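Local coordinates for protein complement C1r subcomponent (Homo sapiens, PDB 6F1D) that is a serine protease of the complement C1 complex that, once activated, cleaves and activates the partner protease C1s, at residues 65-70 with 75-80. Sequence-based numbering, arbitrary orientation.
Sequences LQIYAN and GEFCGK
Leu65 with Phe77 and Gln66 with Glu76 are the paired residues here in the antiparallel beta hairpin of strands 64-69 and 72-77, at one border of a sheet in the CUB beta-sandwich. Leu65 and Phe77 form a hydrogen-bonded pair: Leu65 N gives to Phe77 O at 3.0 Å, and Phe77 N to Leu65 O at 2.8 Å. Ile67 N adds a further single bond to Gly75 O at 3.0 Å. Gly75 has phi 154°, where a CB would run into the preceding carbonyl O. The Phe77 ring, lying close by, is a second obstacle to a CB.

The two faces differ in chemistry. On one, Gln66 and Glu76 form a non-hydrogen-bonded pair whose side chains run alongside each other, both extended beyond CG. Gln66 NE2 donates to Glu76 OE1 at 3.2 Å, with the amide and carboxylate planes 23° apart. The other end of the amide, Gln66 OE1, accepts Tyr68 OH at 2.8 Å. The hydroxyl lies above the carbonyl plane, while OE1 sits at the edge of the tyrosine ring. A leucine in place of Gln66 would probably leave both the Glu76 carboxylate and the Tyr68 hydroxyl without this shared partner.

On the other face, Ile67 CD1 meets Phe77 CE2 at 3.9 Å, the side chains crossing nearly at right angles. In Ile67, chi1 (-56°) turns CG1 toward the ring, and the extended chi2 carries CD1 on to CE2. Leu65 and Ile67 also touch Phe46 of strand 40-46, in the opposing sheet. The hairpin thus joins an apolar inner face to a polar outer one, where a single amide links a carboxylate to a phenol.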
loop_
_atom_site.group_PDB
_atom_site.type_symbol
_atom_site.label_atom_id
_atom_site.label_comp_id
_atom_site.label_asym_id
_atom_site.label_seq_id
_atom_site.Cartn_x
_atom_site.Cartn_y
_atom_site.Cartn_z
ATOM N N LEU A 65 4.999 -4.166 -2.274
ATOM C CA LEU A 65 4.262 -3.238 -1.406
ATOM C C LEU A 65 4.512 -3.645 0.053
ATOM O O LEU A 65 4.185 -4.764 0.452
ATOM C CB LEU A 65 2.764 -3.264 -1.723
ATOM C CG LEU A 65 1.944 -2.325 -0.817
ATOM C CD1 LEU A 65 2.470 -0.891 -1.059
ATOM C CD2 LEU A 65 0.446 -2.408 -1.206
ATOM N N GLN A 66 5.136 -2.772 0.836
ATOM C CA GLN A 66 5.477 -3.079 2.219
ATOM C C GLN A 66 4.644 -2.176 3.113
ATOM O O GLN A 66 4.452 -1.003 2.792
ATOM C CB GLN A 66 6.957 -2.836 2.490
ATOM C CG GLN A 66 7.863 -3.391 1.454
ATOM C CD GLN A 66 9.292 -3.235 1.856
ATOM O OE1 GLN A 66 9.637 -2.336 2.648
ATOM N NE2 GLN A 66 10.147 -4.094 1.321
ATOM N N ILE A 67 4.115 -2.728 4.198
ATOM C CA ILE A 67 3.231 -1.983 5.089
ATOM C C ILE A 67 3.816 -1.987 6.496
ATOM O O ILE A 67 4.218 -3.041 7.000
ATOM C CB ILE A 67 1.816 -2.576 5.080
ATOM C CG1 ILE A 67 1.313 -2.606 3.622
ATOM C CG2 ILE A 67 0.934 -1.793 6.064
ATOM C CD1 ILE A 67 -0.181 -2.888 3.424
ATOM N N TYR A 68 3.864 -0.804 7.123
ATOM C CA TYR A 68 4.450 -0.595 8.442
ATOM C C TYR A 68 3.392 0.029 9.329
ATOM O O TYR A 68 2.651 0.919 8.896
ATOM C CB TYR A 68 5.648 0.330 8.407
ATOM C CG TYR A 68 6.792 -0.274 7.649
ATOM C CD1 TYR A 68 6.829 -0.191 6.254
ATOM C CD2 TYR A 68 7.782 -0.959 8.292
ATOM C CE1 TYR A 68 7.904 -0.779 5.526
ATOM C CE2 TYR A 68 8.878 -1.545 7.577
ATOM C CZ TYR A 68 8.895 -1.444 6.192
ATOM O OH TYR A 68 9.903 -2.004 5.456
ATOM N N ALA A 69 3.298 -0.450 10.551
ATOM C CA ALA A 69 2.375 0.113 11.529
ATOM C C ALA A 69 3.232 0.597 12.673
ATOM O O ALA A 69 3.871 -0.206 13.356
ATOM C CB ALA A 69 1.345 -0.904 12.002
ATOM N N ASN A 70 3.232 1.909 12.866
ATOM C CA ASN A 70 4.122 2.587 13.805
ATOM C C ASN A 70 5.538 2.023 13.731
ATOM O O ASN A 70 6.169 1.704 14.731
ATOM C CB ASN A 70 3.565 2.519 15.211
ATOM C CG ASN A 70 3.593 3.872 15.887
ATOM O OD1 ASN A 70 4.537 4.650 15.684
ATOM N ND2 ASN A 70 2.550 4.182 16.660
ATOM N N GLY A 75 3.886 -6.680 6.817
ATOM C CA GLY A 75 3.601 -7.430 5.609
ATOM C C GLY A 75 4.316 -6.905 4.378
ATOM O O GLY A 75 4.528 -5.700 4.248
ATOM N N GLU A 76 4.764 -7.806 3.502
ATOM C CA GLU A 76 5.231 -7.433 2.167
ATOM C C GLU A 76 4.370 -8.177 1.148
ATOM O O GLU A 76 4.179 -9.389 1.280
ATOM C CB GLU A 76 6.703 -7.798 1.954
ATOM C CG GLU A 76 7.105 -7.738 0.457
ATOM C CD GLU A 76 8.609 -7.977 0.203
ATOM O OE1 GLU A 76 9.427 -7.053 0.471
ATOM O OE2 GLU A 76 8.965 -9.086 -0.282
ATOM N N PHE A 77 3.853 -7.479 0.150
ATOM C CA PHE A 77 2.798 -8.043 -0.688
ATOM C C PHE A 77 3.116 -7.890 -2.174
ATOM O O PHE A 77 3.654 -6.867 -2.605
ATOM C CB PHE A 77 1.458 -7.377 -0.361
ATOM C CG PHE A 77 1.024 -7.536 1.092
ATOM C CD1 PHE A 77 0.483 -8.720 1.521
ATOM C CD2 PHE A 77 1.190 -6.500 2.025
ATOM C CE1 PHE A 77 0.088 -8.888 2.842
ATOM C CE2 PHE A 77 0.780 -6.657 3.333
ATOM C CZ PHE A 77 0.228 -7.848 3.736
ATOM N N CYS A 78 2.768 -8.916 -2.961
ATOM C CA CYS A 78 2.790 -8.836 -4.422
ATOM C C CYS A 78 1.785 -9.849 -4.950
ATOM O O CYS A 78 1.093 -10.510 -4.181
ATOM C CB CYS A 78 4.201 -9.064 -5.009
ATOM S SG CYS A 78 4.858 -10.698 -4.611
ATOM N N GLY A 79 1.671 -9.938 -6.265
ATOM C CA GLY A 79 0.763 -10.913 -6.862
ATOM C C GLY A 79 -0.626 -10.360 -7.138
ATOM O O GLY A 79 -0.839 -9.145 -7.192
ATOM N N LYS A 80 -1.580 -11.282 -7.355
ATOM C CA LYS A 80 -2.917 -10.959 -7.870
ATOM C C LYS A 80 -4.042 -11.182 -6.865
ATOM O O LYS A 80 -5.215 -10.921 -7.184
ATOM C CB LYS A 80 -3.210 -11.777 -9.140
ATOM C CG LYS A 80 -2.314 -11.461 -10.316
ATOM C CD LYS A 80 -3.121 -11.306 -11.600
ATOM C CE LYS A 80 -2.225 -11.201 -12.827
ATOM N NZ LYS A 80 -2.975 -11.579 -14.073
#